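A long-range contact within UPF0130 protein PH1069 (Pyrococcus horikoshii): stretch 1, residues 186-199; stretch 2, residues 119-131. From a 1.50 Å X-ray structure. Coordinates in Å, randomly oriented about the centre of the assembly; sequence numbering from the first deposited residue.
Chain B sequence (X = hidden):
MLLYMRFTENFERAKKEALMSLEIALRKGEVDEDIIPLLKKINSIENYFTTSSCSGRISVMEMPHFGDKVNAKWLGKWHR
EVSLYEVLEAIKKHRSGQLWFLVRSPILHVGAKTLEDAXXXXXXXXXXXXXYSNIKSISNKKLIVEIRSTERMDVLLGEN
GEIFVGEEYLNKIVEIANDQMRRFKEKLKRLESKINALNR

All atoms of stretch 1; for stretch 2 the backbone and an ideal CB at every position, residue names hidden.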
# COMPACT_ATOMS: atom_id res chain seq x y z
N GLU B 186 17.50 6.56 -2.77
CA GLU B 186 18.17 7.09 -1.58
C GLU B 186 17.80 6.25 -0.37
O GLU B 186 18.66 5.92 0.44
CB GLU B 186 17.74 8.53 -1.31
CG GLU B 186 18.18 9.53 -2.34
CD GLU B 186 17.31 10.77 -2.31
OE1 GLU B 186 16.97 11.22 -1.19
OE2 GLU B 186 16.98 11.30 -3.38
N LYS B 187 16.52 5.91 -0.24
CA LYS B 187 16.04 5.11 0.87
C LYS B 187 16.61 3.69 0.84
O LYS B 187 16.90 3.11 1.89
CB LYS B 187 14.50 5.06 0.86
CG LYS B 187 13.86 6.39 1.19
CD LYS B 187 12.35 6.31 1.21
CE LYS B 187 11.77 7.64 1.66
NZ LYS B 187 10.29 7.58 1.70
N LEU B 188 16.79 3.12 -0.34
CA LEU B 188 17.35 1.78 -0.42
C LEU B 188 18.80 1.79 0.05
O LEU B 188 19.24 0.88 0.76
CB LEU B 188 17.25 1.23 -1.85
CG LEU B 188 15.83 0.87 -2.33
CD1 LEU B 188 15.82 0.73 -3.85
CD2 LEU B 188 15.37 -0.42 -1.65
N LYS B 189 19.55 2.82 -0.34
CA LYS B 189 20.94 2.92 0.09
C LYS B 189 21.01 3.14 1.60
O LYS B 189 21.89 2.59 2.27
CB LYS B 189 21.65 4.05 -0.65
CG LYS B 189 21.88 3.77 -2.12
CD LYS B 189 22.69 4.88 -2.75
CE LYS B 189 23.00 4.55 -4.20
NZ LYS B 189 21.76 4.49 -5.02
N ARG B 190 20.09 3.93 2.14
CA ARG B 190 20.06 4.18 3.58
C ARG B 190 19.83 2.86 4.34
O ARG B 190 20.52 2.56 5.32
CB ARG B 190 18.96 5.18 3.95
CG ARG B 190 19.33 6.63 3.69
CD ARG B 190 18.11 7.52 3.83
NE ARG B 190 17.41 7.36 5.11
CZ ARG B 190 16.23 7.90 5.37
NH1 ARG B 190 15.61 8.63 4.45
NH2 ARG B 190 15.66 7.73 6.56
N LEU B 191 18.86 2.08 3.88
CA LEU B 191 18.55 0.79 4.50
C LEU B 191 19.76 -0.15 4.46
O LEU B 191 20.06 -0.83 5.46
CB LEU B 191 17.36 0.14 3.77
CG LEU B 191 16.91 -1.24 4.27
CD1 LEU B 191 16.54 -1.16 5.76
CD2 LEU B 191 15.71 -1.72 3.45
N GLU B 192 20.44 -0.19 3.32
CA GLU B 192 21.61 -1.06 3.15
C GLU B 192 22.67 -0.71 4.17
O GLU B 192 23.31 -1.59 4.74
CB GLU B 192 22.21 -0.92 1.75
CG GLU B 192 23.34 -1.90 1.46
CD GLU B 192 23.91 -1.73 0.06
OE1 GLU B 192 23.11 -1.62 -0.89
OE2 GLU B 192 25.15 -1.72 -0.10
N SER B 193 22.86 0.58 4.41
CA SER B 193 23.87 1.03 5.36
C SER B 193 23.49 0.75 6.83
O SER B 193 24.37 0.62 7.68
CB SER B 193 24.13 2.53 5.19
OG SER B 193 23.05 3.30 5.71
N LYS B 194 22.20 0.65 7.12
CA LYS B 194 21.75 0.43 8.50
C LYS B 194 21.41 -0.99 8.93
O LYS B 194 21.35 -1.27 10.12
CB LYS B 194 20.54 1.33 8.80
CG LYS B 194 20.82 2.82 8.66
CD LYS B 194 21.99 3.24 9.55
CE LYS B 194 22.28 4.73 9.45
NZ LYS B 194 23.49 5.11 10.22
N ILE B 195 21.20 -1.89 7.97
CA ILE B 195 20.86 -3.26 8.33
C ILE B 195 21.90 -3.95 9.20
O ILE B 195 21.61 -4.93 9.87
CB ILE B 195 20.59 -4.14 7.06
CG1 ILE B 195 21.71 -3.96 6.04
CG2 ILE B 195 19.25 -3.77 6.46
CD1 ILE B 195 23.06 -4.44 6.52
N ASN B 196 23.12 -3.41 9.19
CA ASN B 196 24.21 -3.97 9.98
C ASN B 196 23.83 -4.00 11.46
O ASN B 196 24.35 -4.81 12.23
CB ASN B 196 25.49 -3.13 9.80
CG ASN B 196 25.95 -3.06 8.36
OD1 ASN B 196 27.02 -3.56 8.01
ND2 ASN B 196 25.14 -2.43 7.51
N ALA B 197 22.93 -3.10 11.84
CA ALA B 197 22.48 -3.01 13.23
C ALA B 197 21.71 -4.24 13.68
O ALA B 197 21.63 -4.51 14.88
CB ALA B 197 21.63 -1.76 13.41
N LEU B 198 21.13 -4.97 12.73
CA LEU B 198 20.35 -6.16 13.04
C LEU B 198 21.18 -7.20 13.79
O LEU B 198 20.63 -8.16 14.34
CB LEU B 198 19.79 -6.77 11.76
CG LEU B 198 18.84 -5.89 10.94
CD1 LEU B 198 18.46 -6.60 9.65
CD2 LEU B 198 17.60 -5.57 11.76
N ASN B 199 22.49 -7.01 13.81
CA ASN B 199 23.39 -7.93 14.50
C ASN B 199 23.77 -7.39 15.87
O ASN B 199 23.31 -6.28 16.21
CB ASN B 199 24.66 -8.14 13.67
CG ASN B 199 24.41 -8.94 12.41
OD1 ASN B 199 23.41 -9.64 12.30
ND2 ASN B 199 25.31 -8.82 11.44
N UNK B 119 9.85 -8.17 13.73
CA UNK B 119 9.49 -6.85 14.24
C UNK B 119 10.69 -5.90 14.27
O UNK B 119 10.55 -4.70 14.02
CB UNK B 119 8.89 -6.98 15.64
N UNK B 120 11.87 -6.43 14.59
CA UNK B 120 13.06 -5.59 14.61
C UNK B 120 13.32 -5.03 13.21
O UNK B 120 13.66 -3.87 13.07
CB UNK B 120 14.27 -6.38 15.11
N UNK B 121 13.16 -5.87 12.19
CA UNK B 121 13.40 -5.44 10.81
C UNK B 121 12.35 -4.43 10.34
O UNK B 121 12.68 -3.46 9.67
CB UNK B 121 13.41 -6.65 9.88
N UNK B 122 11.10 -4.66 10.71
CA UNK B 122 10.04 -3.75 10.31
C UNK B 122 10.32 -2.37 10.88
O UNK B 122 10.24 -1.36 10.18
CB UNK B 122 8.67 -4.26 10.77
N UNK B 123 10.67 -2.33 12.15
CA UNK B 123 10.95 -1.05 12.78
C UNK B 123 12.14 -0.32 12.15
O UNK B 123 12.11 0.90 12.02
CB UNK B 123 11.21 -1.26 14.27
N UNK B 124 13.17 -1.08 11.76
CA UNK B 124 14.36 -0.50 11.12
C UNK B 124 13.98 0.04 9.74
O UNK B 124 14.40 1.14 9.37
CB UNK B 124 15.48 -1.54 11.00
N UNK B 125 13.20 -0.73 8.99
CA UNK B 125 12.80 -0.29 7.66
C UNK B 125 12.00 1.00 7.73
O UNK B 125 12.26 1.94 6.99
CB UNK B 125 11.98 -1.38 6.96
N UNK B 126 11.03 1.05 8.65
CA UNK B 126 10.23 2.25 8.81
C UNK B 126 11.11 3.47 9.09
O UNK B 126 10.86 4.56 8.59
CB UNK B 126 9.21 2.06 9.94
N UNK B 127 12.14 3.26 9.91
CA UNK B 127 13.06 4.34 10.27
C UNK B 127 13.87 4.82 9.07
O UNK B 127 14.38 5.94 9.07
CB UNK B 127 14.01 3.88 11.38
N UNK B 128 14.01 3.97 8.05
CA UNK B 128 14.77 4.34 6.85
C UNK B 128 13.91 4.97 5.77
O UNK B 128 14.41 5.28 4.68
CB UNK B 128 15.47 3.11 6.28
N UNK B 129 12.63 5.15 6.06
CA UNK B 129 11.75 5.77 5.08
C UNK B 129 10.75 4.85 4.40
O UNK B 129 10.07 5.27 3.47
CB UNK B 129 12.61 6.43 4.00
N UNK B 130 10.65 3.61 4.87
CA UNK B 130 9.70 2.67 4.26
C UNK B 130 8.55 2.50 5.25
O UNK B 130 8.45 1.50 5.96
CB UNK B 130 10.36 1.33 3.93
N UNK B 131 7.67 3.49 5.27
CA UNK B 131 6.55 3.48 6.20
C UNK B 131 5.56 2.34 6.03
O UNK B 131 4.91 1.93 7.00
CB UNK B 131 5.79 4.80 6.08

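The helix of stretch 2 (119-127) crosses that of stretch 1 (186-194) with 135° between their N-to-C directions, so its later residues meet the earlier ones of stretch 1. Positions 119, 122, 123 and 126 have no atom of stretch 1 within 5.5 Å of the ideal CB; this contact sets no rule for them, and they are Val119, Val122, Asn123 and Val126.

At position 120 the CB points toward stretch 1, 4.8 Å from Leu198 CD2. An aliphatic stem would suit; the residue is Lys120. Position 121 points sideways, its CB 4.7 Å from the same Leu198 CD2, so a branched aliphatic chain could bend back. Leu121 does, bringing CD1 to 4.2 Å from Leu198 CD1.

Position 124 faces stretch 1 squarely. Its CB lies 4.6 Å from Leu198 CD2, among aliphatic groups with room between the helices, and leucine, isoleucine or methionine would all be reasonable. Leu124 places CD2 3.8 Å from Leu198 CD2 and 3.7 Å from Ile195 CA, while CD1 packs 4.0 Å from Lys194 CB.

Position 125 points sideways, with CB 4.7 Å from Leu191 CD1: a small apolar residue fits without needing to reach, and Ala125 is there. Position 127 is also sideways and makes few demands; a small polar residue near a helix end can bond back, as Ser127 does, OG donating to Leu124 O at 2.6 Å.

At position 128 CB points toward stretch 1 and sits 4.2 Å from Leu191 CA. That closeness favours a compact side chain: alanine, serine, cysteine, perhaps valine. Cys128 lays SG 3.8 Å from Leu191 CA and 4.0 Å from Leu191 CD1. Its carbonyl O lies over one face of the Arg190 guanidinium, 3.3 Å from CZ.

Position 129 has the clearest rule. With phi 108°, a CB would jam against the preceding carbonyl and fall 2.8 Å from Lys187 CE. Gly129 meets both demands and closes the helix in a Schellman motif, its N bonded to Val126 O and the next residue's N to Ala125 O. The extended Lys187 donates from NZ to Gly129 O at 2.9 Å.

Position 130 starts sideways, with nothing of stretch 1 within 5.5 Å of CB, so only a long side chain can profit; an aromatic, leucine or methionine could. Phe130 swings its ring in: CZ is 3.8 Å from Leu188 CD2 and 3.6 Å from Lys187 CB, CE2 4.0 Å from Leu191 CD2, and Lys187 O approaches the ring edge. Position 131 points sideways with nothing of stretch 1 near its CB; Lys131 makes no contact here.

Stretch 2 119-131: VKLVNLAVSCGFK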
# COMPACT_ATOMS: atom_id res chain seq x y z
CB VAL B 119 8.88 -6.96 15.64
CG1 VAL B 119 8.60 -5.58 16.21
CG2 VAL B 119 7.60 -7.76 15.56
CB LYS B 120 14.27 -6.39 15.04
CG LYS B 120 14.31 -6.67 16.52
CD LYS B 120 15.51 -7.55 16.86
CE LYS B 120 16.83 -6.93 16.40
NZ LYS B 120 17.07 -5.58 17.00
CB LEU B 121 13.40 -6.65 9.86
CG LEU B 121 13.44 -6.38 8.34
CD1 LEU B 121 14.69 -5.58 7.99
CD2 LEU B 121 13.44 -7.69 7.56
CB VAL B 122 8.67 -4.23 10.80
CG1 VAL B 122 7.64 -3.10 10.67
CG2 VAL B 122 8.24 -5.43 9.98
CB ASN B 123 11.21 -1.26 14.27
CG ASN B 123 9.96 -1.68 15.02
OD1 ASN B 123 10.05 -2.18 16.15
ND2 ASN B 123 8.79 -1.48 14.43
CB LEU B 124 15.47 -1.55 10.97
CG LEU B 124 16.69 -1.11 10.15
CD1 LEU B 124 17.40 0.04 10.87
CD2 LEU B 124 17.65 -2.27 9.95
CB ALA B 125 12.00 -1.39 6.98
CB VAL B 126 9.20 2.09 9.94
CG1 VAL B 126 8.53 3.43 10.24
CG2 VAL B 126 8.16 1.06 9.55
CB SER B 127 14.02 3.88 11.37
OG SER B 127 15.08 3.11 10.84
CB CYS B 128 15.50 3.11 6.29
SG CYS B 128 16.84 2.53 7.36
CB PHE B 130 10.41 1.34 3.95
CG PHE B 130 11.50 1.45 2.89
CD1 PHE B 130 11.18 1.41 1.54
CD2 PHE B 130 12.83 1.57 3.26
CE1 PHE B 130 12.19 1.49 0.55
CE2 PHE B 130 13.84 1.65 2.29
CZ PHE B 130 13.52 1.61 0.94
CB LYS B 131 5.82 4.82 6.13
CG LYS B 131 6.56 5.94 6.84
CD LYS B 131 6.61 5.67 8.34
CE LYS B 131 7.31 6.79 9.10
NZ LYS B 131 7.34 6.54 10.57
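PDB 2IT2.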